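Local coordinates for protein 11R-lipoxygenase (Gersemia fruticosa, PDB 3VF1) that probably adds molecular oxygen to polyunsaturated fatty acids as a calcium-regulated lipoxygenase that carries a single non-heme iron, at residues Y124-I128 with P190-Q194; A84-E90 with K129-E135; R32-A38 with F93-W99. All blocks are in the same frame, centred on the assembly; numbering follows the deposited sequence.

How the contacts relate
All three contacts involve the PLAT domain, a C2-like beta sandwich. Contact 2 is its framework: two antiparallel strands, 83-90 and 130-134, zipped by main-chain hydrogen bonds and partly buried, one apolar face inside the sandwich and Lys89, Lys129 and Gln130 exposed at one end. Contact 3 joins the loops leading into strands 40-46 and 100-109, where calcium is predicted to bind; it is irregular and also partly buried. Contact 1 is a surface contact in which the turn between strands 116-124 and 130-134 meets the loop after helix 148-164 through charge and an aromatic face. Trp126 and Ile128 of contact 1 touch Gly33 and Asp98 of contact 3, while Arg125 and Ile128 pack on Leu131 and Glu90 of contact 2.

Contact 1 of 3, residues Y124-I128 with P190-Q194; sequences YRWVI and PKDVQ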
loop_
_atom_site.group_PDB
_atom_site.type_symbol
_atom_site.label_atom_id
_atom_site.label_comp_id
_atom_site.label_asym_id
_atom_site.label_seq_id
_atom_site.Cartn_x
_atom_site.Cartn_y
_atom_site.Cartn_z
ATOM N N TYR A 124 -11.475 -9.554 -17.819
ATOM C CA TYR A 124 -10.196 -9.547 -17.115
ATOM C C TYR A 124 -10.136 -10.658 -16.068
ATOM O O TYR A 124 -9.835 -10.416 -14.898
ATOM C CB TYR A 124 -9.955 -8.178 -16.478
ATOM C CG TYR A 124 -10.055 -7.053 -17.480
ATOM C CD1 TYR A 124 -9.030 -6.814 -18.382
ATOM C CD2 TYR A 124 -11.181 -6.245 -17.538
ATOM C CE1 TYR A 124 -9.116 -5.794 -19.308
ATOM C CE2 TYR A 124 -11.277 -5.221 -18.461
ATOM C CZ TYR A 124 -10.242 -5.001 -19.344
ATOM O OH TYR A 124 -10.328 -3.985 -20.270
ATOM N N ARG A 125 -10.427 -11.876 -16.509
ATOM C CA ARG A 125 -10.397 -13.049 -15.647
ATOM C C ARG A 125 -9.874 -14.247 -16.429
ATOM O O ARG A 125 -9.913 -14.259 -17.659
ATOM C CB ARG A 125 -11.802 -13.379 -15.143
ATOM C CG ARG A 125 -12.526 -12.243 -14.440
ATOM C CD ARG A 125 -12.077 -12.086 -13.001
ATOM N NE ARG A 125 -13.107 -11.441 -12.186
ATOM C CZ ARG A 125 -14.094 -12.085 -11.569
ATOM N NH1 ARG A 125 -14.204 -13.405 -11.658
ATOM N NH2 ARG A 125 -14.977 -11.405 -10.854
ATOM N N TRP A 126 -9.383 -15.252 -15.712
ATOM C CA TRP A 126 -9.092 -16.543 -16.319
ATOM C C TRP A 126 -10.384 -17.351 -16.333
ATOM O O TRP A 126 -11.133 -17.337 -15.358
ATOM C CB TRP A 126 -8.026 -17.296 -15.521
ATOM C CG TRP A 126 -6.710 -16.585 -15.411
ATOM C CD1 TRP A 126 -6.347 -15.674 -14.462
ATOM C CD2 TRP A 126 -5.574 -16.738 -16.273
ATOM N NE1 TRP A 126 -5.060 -15.247 -14.682
ATOM C CE2 TRP A 126 -4.563 -15.886 -15.788
ATOM C CE3 TRP A 126 -5.316 -17.512 -17.408
ATOM C CZ2 TRP A 126 -3.316 -15.783 -16.398
ATOM C CZ3 TRP A 126 -4.077 -17.409 -18.013
ATOM C CH2 TRP A 126 -3.093 -16.551 -17.508
ATOM N N VAL A 127 -10.651 -18.047 -17.434
ATOM C CA VAL A 127 -11.857 -18.867 -17.522
ATOM C C VAL A 127 -11.778 -20.060 -16.574
ATOM O O VAL A 127 -12.714 -20.322 -15.814
ATOM C CB VAL A 127 -12.118 -19.376 -18.960
ATOM C CG1 VAL A 127 -12.341 -18.208 -19.906
ATOM C CG2 VAL A 127 -10.973 -20.256 -19.448
ATOM N N ILE A 128 -10.654 -20.768 -16.607
ATOM C CA ILE A 128 -10.470 -21.962 -15.790
ATOM C C ILE A 128 -11.605 -22.967 -16.023
ATOM O O ILE A 128 -11.554 -23.745 -16.975
ATOM C CB ILE A 128 -10.354 -21.604 -14.293
ATOM C CG1 ILE A 128 -9.235 -20.582 -14.084
ATOM C CG2 ILE A 128 -10.088 -22.853 -13.466
ATOM C CD1 ILE A 128 -9.115 -20.089 -12.659
ATOM N N PRO A 190 -6.876 -18.366 -5.574
ATOM C CA PRO A 190 -7.532 -18.400 -6.885
ATOM C C PRO A 190 -6.692 -17.677 -7.932
ATOM O O PRO A 190 -6.114 -16.630 -7.636
ATOM C CB PRO A 190 -8.843 -17.653 -6.636
ATOM C CG PRO A 190 -9.120 -17.864 -5.189
ATOM C CD PRO A 190 -7.780 -17.882 -4.516
ATOM N N LYS A 191 -6.625 -18.229 -9.138
ATOM C CA LYS A 191 -5.757 -17.688 -10.179
ATOM C C LYS A 191 -6.029 -16.206 -10.434
ATOM O O LYS A 191 -5.124 -15.454 -10.793
ATOM C CB LYS A 191 -5.933 -18.478 -11.477
ATOM C CG LYS A 191 -4.675 -18.567 -12.326
ATOM C CD LYS A 191 -4.911 -19.389 -13.583
ATOM C CE LYS A 191 -3.607 -19.936 -14.155
ATOM N NZ LYS A 191 -2.643 -18.866 -14.533
ATOM N N ASP A 192 -7.276 -15.788 -10.243
ATOM C CA ASP A 192 -7.680 -14.417 -10.543
ATOM C C ASP A 192 -7.007 -13.373 -9.651
ATOM O O ASP A 192 -6.937 -12.199 -10.015
ATOM C CB ASP A 192 -9.201 -14.274 -10.440
ATOM C CG ASP A 192 -9.924 -14.853 -11.642
ATOM O OD1 ASP A 192 -9.395 -14.745 -12.768
ATOM O OD2 ASP A 192 -11.024 -15.418 -11.457
ATOM N N VAL A 193 -6.519 -13.793 -8.487
ATOM C CA VAL A 193 -5.887 -12.863 -7.555
ATOM C C VAL A 193 -4.434 -13.239 -7.257
ATOM O O VAL A 193 -3.872 -12.819 -6.246
ATOM C CB VAL A 193 -6.664 -12.775 -6.226
ATOM C CG1 VAL A 193 -8.087 -12.306 -6.478
ATOM C CG2 VAL A 193 -6.652 -14.115 -5.504
ATOM N N GLN A 194 -3.829 -14.024 -8.140
ATOM C CA GLN A 194 -2.430 -14.403 -7.982
ATOM C C GLN A 194 -1.515 -13.327 -8.550
ATOM O O GLN A 194 -1.980 -12.364 -9.159
ATOM C CB GLN A 194 -2.150 -15.735 -8.679
ATOM C CG GLN A 194 -2.724 -16.939 -7.960
ATOM C CD GLN A 194 -2.405 -18.243 -8.664
ATOM O OE1 GLN A 194 -1.811 -18.252 -9.742
ATOM N NE2 GLN A 194 -2.800 -19.353 -8.054
#
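This is a small polar and cation-pi contact at the surface, where the PLAT-domain turn between strands 116-124 and 130-134 meets the loop that follows helix 148-164. The first segment turns a corner at Arg125, just where Tyr124 and Arg125 face Ile101 in a G1 beta bulge; this turns the backbone NH and the indole of Trp126 to Lys191 and Asp192. The partner is a short 3-10 turn, closed by Val193 N donating to Pro190 O at 3.0 Å. Asp192 is the polar hub. Its OD1 accepts a nearly straight hydrogen bond from Trp126 N (3.0 Å, 164°), while its OD2 lies 3.8 Å from Arg125 NH1 in a long salt bridge. Lys191 lies along one face of the Trp126 indole: CD sits 3.9 Å from the centroid of the five-membered ring in a CH-pi contact, and NZ 3.6 Å from that of the six-membered ring, only 11° off the normal, a well-placed cation-pi interaction. Ile128 CD1 adds apolar packing on Lys191 CB at 3.8 Å. Beyond the two segments, Trp126 also meets Leu31 and Tyr100, and both Arg125 and Val193 touch Trp408 of helix 369-410, which supplies two of the iron ligands, His392 and His397. Trp126 is predicted to help stabilise binding of the partner protein COTL1. One good hydrogen bond, one long ion pair and an ammonium over an indole make this a largely polar, directional contact, with Trp126 shared between it and the predicted calcium ligands Gly33 and Asp98.

Contact 2 of 3, residues A84-E90 with K129-E135; sequences AMITLKE and KQLVVYE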
loop_
_atom_site.group_PDB
_atom_site.type_symbol
_atom_site.label_atom_id
_atom_site.label_comp_id
_atom_site.label_asym_id
_atom_site.label_seq_id
_atom_site.Cartn_x
_atom_site.Cartn_y
_atom_site.Cartn_z
ATOM N N ALA A 84 -27.684 -9.606 -21.589
ATOM C CA ALA A 84 -27.411 -9.085 -20.256
ATOM C C ALA A 84 -26.114 -9.664 -19.700
ATOM O O ALA A 84 -25.416 -9.009 -18.928
ATOM C CB ALA A 84 -28.569 -9.397 -19.327
ATOM N N MET A 85 -25.798 -10.892 -20.097
ATOM C CA MET A 85 -24.601 -11.564 -19.613
ATOM C C MET A 85 -24.212 -12.719 -20.528
ATOM O O MET A 85 -24.995 -13.148 -21.373
ATOM C CB MET A 85 -24.832 -12.088 -18.196
ATOM C CG MET A 85 -25.853 -13.208 -18.110
ATOM S SD MET A 85 -26.252 -13.661 -16.412
ATOM C CE MET A 85 -27.115 -12.191 -15.868
ATOM N N ILE A 86 -22.991 -13.214 -20.350
ATOM C CA ILE A 86 -22.500 -14.356 -21.107
ATOM C C ILE A 86 -21.905 -15.370 -20.145
ATOM O O ILE A 86 -21.498 -15.019 -19.039
ATOM C CB ILE A 86 -21.415 -13.941 -22.120
ATOM C CG1 ILE A 86 -20.132 -13.530 -21.391
ATOM C CG2 ILE A 86 -21.922 -12.810 -23.005
ATOM C CD1 ILE A 86 -19.005 -13.102 -22.311
ATOM N N THR A 87 -21.855 -16.627 -20.566
ATOM C CA THR A 87 -21.254 -17.677 -19.756
ATOM C C THR A 87 -20.150 -18.369 -20.544
ATOM O O THR A 87 -20.330 -18.714 -21.710
ATOM C CB THR A 87 -22.297 -18.717 -19.314
ATOM O OG1 THR A 87 -23.406 -18.054 -18.693
ATOM C CG2 THR A 87 -21.685 -19.704 -18.331
ATOM N N LEU A 88 -19.007 -18.567 -19.898
ATOM C CA LEU A 88 -17.847 -19.154 -20.552
ATOM C C LEU A 88 -17.438 -20.443 -19.852
ATOM O O LEU A 88 -17.414 -20.510 -18.623
ATOM C CB LEU A 88 -16.686 -18.159 -20.552
ATOM C CG LEU A 88 -16.922 -16.898 -21.386
ATOM C CD1 LEU A 88 -15.922 -15.813 -21.020
ATOM C CD2 LEU A 88 -16.844 -17.220 -22.871
ATOM N N LYS A 89 -17.124 -21.464 -20.641
ATOM C CA LYS A 89 -16.764 -22.770 -20.103
ATOM C C LYS A 89 -15.603 -23.361 -20.890
ATOM O O LYS A 89 -15.570 -23.276 -22.116
ATOM C CB LYS A 89 -17.971 -23.711 -20.168
ATOM C CG LYS A 89 -17.677 -25.157 -19.783
ATOM C CD LYS A 89 -17.392 -25.301 -18.298
ATOM C CE LYS A 89 -17.028 -26.734 -17.941
ATOM N NZ LYS A 89 -16.708 -26.887 -16.494
ATOM N N GLU A 90 -14.648 -23.956 -20.182
ATOM C CA GLU A 90 -13.505 -24.578 -20.834
ATOM C C GLU A 90 -13.991 -25.636 -21.820
ATOM O O GLU A 90 -14.736 -26.547 -21.458
ATOM C CB GLU A 90 -12.551 -25.186 -19.800
ATOM C CG GLU A 90 -13.085 -26.418 -19.084
ATOM C CD GLU A 90 -12.817 -27.707 -19.842
ATOM O OE1 GLU A 90 -12.084 -27.668 -20.853
ATOM O OE2 GLU A 90 -13.340 -28.761 -19.423
ATOM N N LYS A 129 -12.620 -22.952 -15.162
ATOM C CA LYS A 129 -13.762 -23.849 -15.317
ATOM C C LYS A 129 -14.922 -23.118 -15.996
ATOM O O LYS A 129 -15.087 -23.204 -17.211
ATOM C CB LYS A 129 -14.208 -24.417 -13.964
ATOM C CG LYS A 129 -13.074 -24.800 -13.027
ATOM C CD LYS A 129 -13.562 -25.687 -11.886
ATOM C CE LYS A 129 -14.820 -25.132 -11.231
ATOM N NZ LYS A 129 -15.254 -25.959 -10.072
ATOM N N GLN A 130 -15.707 -22.380 -15.214
ATOM C CA GLN A 130 -16.888 -21.704 -15.734
ATOM C C GLN A 130 -16.958 -20.274 -15.211
ATOM O O GLN A 130 -16.913 -20.044 -14.003
ATOM C CB GLN A 130 -18.153 -22.471 -15.345
ATOM C CG GLN A 130 -19.442 -21.844 -15.853
ATOM C CD GLN A 130 -20.661 -22.684 -15.529
ATOM O OE1 GLN A 130 -20.544 -23.848 -15.144
ATOM N NE2 GLN A 130 -21.842 -22.096 -15.682
ATOM N N LEU A 131 -17.072 -19.318 -16.128
ATOM C CA LEU A 131 -17.072 -17.905 -15.770
ATOM C C LEU A 131 -18.256 -17.173 -16.389
ATOM O O LEU A 131 -18.459 -17.216 -17.600
ATOM C CB LEU A 131 -15.768 -17.251 -16.234
ATOM C CG LEU A 131 -15.686 -15.733 -16.071
ATOM C CD1 LEU A 131 -15.617 -15.348 -14.601
ATOM C CD2 LEU A 131 -14.493 -15.184 -16.831
ATOM N N VAL A 132 -19.026 -16.489 -15.550
ATOM C CA VAL A 132 -20.159 -15.697 -16.021
ATOM C C VAL A 132 -19.829 -14.208 -15.949
ATOM O O VAL A 132 -19.407 -13.704 -14.910
ATOM C CB VAL A 132 -21.440 -15.985 -15.207
ATOM C CG1 VAL A 132 -21.216 -15.725 -13.719
ATOM C CG2 VAL A 132 -22.601 -15.148 -15.731
ATOM N N VAL A 133 -20.021 -13.512 -17.065
ATOM C CA VAL A 133 -19.659 -12.103 -17.166
ATOM C C VAL A 133 -20.866 -11.246 -17.530
ATOM O O VAL A 133 -21.513 -11.474 -18.549
ATOM C CB VAL A 133 -18.567 -11.895 -18.233
ATOM C CG1 VAL A 133 -18.101 -10.447 -18.246
ATOM C CG2 VAL A 133 -17.396 -12.835 -17.987
ATOM N N TYR A 134 -21.163 -10.256 -16.693
ATOM C CA TYR A 134 -22.262 -9.335 -16.961
ATOM C C TYR A 134 -21.874 -8.347 -18.049
ATOM O O TYR A 134 -20.704 -8.243 -18.417
ATOM C CB TYR A 134 -22.630 -8.544 -15.706
ATOM C CG TYR A 134 -22.981 -9.387 -14.504
ATOM C CD1 TYR A 134 -24.286 -9.802 -14.279
ATOM C CD2 TYR A 134 -22.012 -9.753 -13.584
ATOM C CE1 TYR A 134 -24.611 -10.564 -13.176
ATOM C CE2 TYR A 134 -22.326 -10.512 -12.484
ATOM C CZ TYR A 134 -23.624 -10.916 -12.283
ATOM O OH TYR A 134 -23.920 -11.672 -11.176
ATOM N N GLU A 135 -22.861 -7.617 -18.553
ATOM C CA GLU A 135 -22.607 -6.532 -19.491
ATOM C C GLU A 135 -22.127 -5.314 -18.704
ATOM O O GLU A 135 -22.462 -5.158 -17.530
ATOM C CB GLU A 135 -23.877 -6.213 -20.284
ATOM C CG GLU A 135 -23.641 -5.449 -21.579
ATOM C CD GLU A 135 -23.537 -3.950 -21.373
ATOM O OE1 GLU A 135 -24.012 -3.455 -20.330
ATOM O OE2 GLU A 135 -22.982 -3.263 -22.259
#
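Six main-chain hydrogen bonds join residues 84-90 to residues 129-135, and they account for the main-chain donors and acceptors that the two strands turn to each other. Ile86 and Val133 form one hydrogen-bonded antiparallel pair, Ile86 N to Val133 O and Val133 N to Ile86 O both measuring 2.9 Å; Leu88 and Leu131 form the next, with Leu88 N to Leu131 O at 2.7 Å and Leu131 N to Leu88 O at 2.8 Å. At the ends, Glu135 N donates to Ala84 O (2.9 Å, bent to 138°) and Glu90 N to Lys129 O (3.1 Å). The non-hydrogen-bonded pairs Met85-Tyr134, Thr87-Val132 and Lys89-Gln130 approach to 4.2-4.5 Å between CA atoms, and CA-H...O contacts such as Gln130 CA to Leu88 O, 3.2 Å, fill the ladder. Met85, Thr87 and Lys89 have backbone bonds on the other flank, to Thr45, Lys43 and Ser41 of strand 40-46; Ala84 and Met85 both face Thr45 in a classic beta bulge. Strand 130-134 is thus the outer strand of one sheet of the C2-like PLAT sandwich, its axis 4.6 Å from that of 84-90 at 163°. Ile86, Leu88, Leu131 and Val133 share the inner face; Ile86 and Val133 reach Phe121 of the opposing strand 116-124, and Leu131 and Val133 reach Cys123. On the other face, Met85 and Tyr134 make an oblique Met-aromatic contact, SD 5.5 Å from the ring centroid, beneath helix 148-164. Tyr134 OH is hydrogen-bonded to Glu157 of that helix, and Glu135 OE1 to Lys137 N.

Contact 3 of 3, residues R32-A38 with F93-W99; sequences RGAGTDA and FGLKSDW
Two loops without regular secondary structure run past each other in opposing directions, Gly33 beside Asp98 (CA-CA 5.8 Å), Gly35 beside Ser97 (4.3 Å) and Asp37 beside Lys96 (4.6 Å), the last a single backbone bridge. Gly35 takes phi/psi 127/-164, which would jam a CB against the carbonyl of Ala34; a CB would also clash with Ser97 CB. Leu95 is left-handed at 52/56. Leu95 O accepts from both Thr36 N (3.2 Å) and Asp37 N (3.3 Å), and Ser97 N donates to Asp37 O (2.9 Å). The CA-to-CB bond of Ser97 (chi1 t) points toward 32-38, and OG gives a weak hydrogen bond to Ala34 O (3.2 Å). Arg32 folds back, NH2 to Gly35 O at 2.9 Å. Ala38 CB packs on Trp99 CB at 4.1 Å. Asp98 CA-to-CB (chi1 m) points away, its side chain meeting Trp126. Gly33, Gly35 and Asp98 are predicted calcium ligands, as expected of loops at one end of a C2-like sandwich. No calcium is modelled; main-chain hydrogen bonds join the loops, Gly35 permitting their close approach.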
loop_
_atom_site.group_PDB
_atom_site.type_symbol
_atom_site.label_atom_id
_atom_site.label_comp_id
_atom_site.label_asym_id
_atom_site.label_seq_id
_atom_site.Cartn_x
_atom_site.Cartn_y
_atom_site.Cartn_z
ATOM N N ARG A 32 -0.798 -14.682 -19.921
ATOM C CA ARG A 32 -0.713 -15.858 -20.777
ATOM C C ARG A 32 -0.309 -17.083 -19.966
ATOM O O ARG A 32 0.817 -17.173 -19.478
ATOM C CB ARG A 32 0.302 -15.611 -21.895
ATOM C CG ARG A 32 0.714 -16.848 -22.675
ATOM C CD ARG A 32 -0.367 -17.305 -23.637
ATOM N NE ARG A 32 0.111 -18.389 -24.494
ATOM C CZ ARG A 32 0.061 -19.681 -24.182
ATOM N NH1 ARG A 32 -0.462 -20.080 -23.029
ATOM N NH2 ARG A 32 0.531 -20.584 -25.033
ATOM N N GLY A 33 -1.234 -18.027 -19.826
ATOM C CA GLY A 33 -0.963 -19.254 -19.103
ATOM C C GLY A 33 -0.143 -20.210 -19.945
ATOM O O GLY A 33 0.287 -19.866 -21.046
ATOM N N ALA A 34 0.080 -21.413 -19.426
ATOM C CA ALA A 34 0.806 -22.438 -20.165
ATOM C C ALA A 34 -0.178 -23.370 -20.863
ATOM O O ALA A 34 -1.259 -23.649 -20.341
ATOM C CB ALA A 34 1.708 -23.222 -19.231
ATOM N N GLY A 35 0.201 -23.846 -22.045
ATOM C CA GLY A 35 -0.638 -24.750 -22.809
ATOM C C GLY A 35 -0.861 -24.258 -24.225
ATOM O O GLY A 35 -0.146 -23.376 -24.703
ATOM N N THR A 36 -1.858 -24.826 -24.897
ATOM C CA THR A 36 -2.142 -24.481 -26.285
ATOM C C THR A 36 -3.638 -24.309 -26.531
ATOM O O THR A 36 -4.092 -23.233 -26.922
ATOM C CB THR A 36 -1.608 -25.561 -27.245
ATOM O OG1 THR A 36 -0.192 -25.699 -27.076
ATOM C CG2 THR A 36 -1.912 -25.192 -28.691
ATOM N N ASP A 37 -4.399 -25.374 -26.302
ATOM C CA ASP A 37 -5.828 -25.367 -26.590
ATOM C C ASP A 37 -6.587 -24.514 -25.577
ATOM O O ASP A 37 -6.958 -24.989 -24.504
ATOM C CB ASP A 37 -6.374 -26.796 -26.589
ATOM C CG ASP A 37 -7.649 -26.932 -27.398
ATOM O OD1 ASP A 37 -8.674 -26.342 -26.999
ATOM O OD2 ASP A 37 -7.626 -27.633 -28.431
ATOM N N ALA A 38 -6.818 -23.251 -25.923
ATOM C CA ALA A 38 -7.536 -22.337 -25.042
ATOM C C ALA A 38 -8.980 -22.160 -25.502
ATOM O O ALA A 38 -9.614 -21.145 -25.213
ATOM C CB ALA A 38 -6.836 -20.996 -25.002
ATOM N N PHE A 93 -9.686 -29.641 -25.457
ATOM C CA PHE A 93 -9.505 -31.085 -25.407
ATOM C C PHE A 93 -8.108 -31.451 -24.907
ATOM O O PHE A 93 -7.946 -31.910 -23.775
ATOM C CB PHE A 93 -9.739 -31.701 -26.790
ATOM C CG PHE A 93 -11.163 -31.600 -27.274
ATOM C CD1 PHE A 93 -12.226 -31.663 -26.384
ATOM C CD2 PHE A 93 -11.435 -31.444 -28.623
ATOM C CE1 PHE A 93 -13.531 -31.571 -26.835
ATOM C CE2 PHE A 93 -12.737 -31.352 -29.077
ATOM C CZ PHE A 93 -13.786 -31.415 -28.183
ATOM N N GLY A 94 -7.102 -31.241 -25.753
ATOM C CA GLY A 94 -5.740 -31.626 -25.430
ATOM C C GLY A 94 -4.870 -30.463 -24.996
ATOM O O GLY A 94 -4.817 -29.431 -25.668
ATOM N N LEU A 95 -4.182 -30.637 -23.871
ATOM C CA LEU A 95 -3.292 -29.611 -23.332
ATOM C C LEU A 95 -4.017 -28.276 -23.216
ATOM O O LEU A 95 -3.570 -27.259 -23.746
ATOM C CB LEU A 95 -2.045 -29.475 -24.209
ATOM C CG LEU A 95 -0.909 -28.622 -23.637
ATOM C CD1 LEU A 95 -0.452 -29.154 -22.284
ATOM C CD2 LEU A 95 0.257 -28.568 -24.610
ATOM N N LYS A 96 -5.132 -28.294 -22.496
ATOM C CA LYS A 96 -5.979 -27.114 -22.359
ATOM C C LYS A 96 -5.250 -25.993 -21.627
ATOM O O LYS A 96 -4.665 -26.210 -20.566
ATOM C CB LYS A 96 -7.281 -27.469 -21.634
ATOM C CG LYS A 96 -7.092 -28.182 -20.298
ATOM C CD LYS A 96 -8.354 -28.923 -19.884
ATOM C CE LYS A 96 -8.060 -30.010 -18.859
ATOM N NZ LYS A 96 -7.448 -29.468 -17.615
ATOM N N SER A 97 -5.280 -24.798 -22.208
ATOM C CA SER A 97 -4.646 -23.634 -21.608
ATOM C C SER A 97 -5.710 -22.680 -21.088
ATOM O O SER A 97 -6.674 -22.377 -21.790
ATOM C CB SER A 97 -3.773 -22.919 -22.639
ATOM O OG SER A 97 -3.164 -21.763 -22.091
ATOM N N ASP A 98 -5.538 -22.215 -19.855
ATOM C CA ASP A 98 -6.456 -21.240 -19.285
ATOM C C ASP A 98 -6.393 -19.944 -20.081
ATOM O O ASP A 98 -5.330 -19.342 -20.228
ATOM C CB ASP A 98 -6.125 -20.975 -17.817
ATOM C CG ASP A 98 -6.458 -22.152 -16.922
ATOM O OD1 ASP A 98 -7.383 -22.918 -17.265
ATOM O OD2 ASP A 98 -5.797 -22.309 -15.875
ATOM N N TRP A 99 -7.541 -19.526 -20.603
ATOM C CA TRP A 99 -7.625 -18.316 -21.410
ATOM C C TRP A 99 -7.890 -17.101 -20.531
ATOM O O TRP A 99 -8.919 -17.024 -19.862
ATOM C CB TRP A 99 -8.744 -18.459 -22.444
ATOM C CG TRP A 99 -8.641 -17.502 -23.594
ATOM C CD1 TRP A 99 -7.761 -16.467 -23.727
ATOM C CD2 TRP A 99 -9.448 -17.497 -24.779
ATOM N NE1 TRP A 99 -7.970 -15.817 -24.921
ATOM C CE2 TRP A 99 -9.000 -16.430 -25.585
ATOM C CE3 TRP A 99 -10.505 -18.290 -25.236
ATOM C CZ2 TRP A 99 -9.573 -16.137 -26.821
ATOM C CZ3 TRP A 99 -11.072 -17.997 -26.464
ATOM C CH2 TRP A 99 -10.605 -16.929 -27.242
#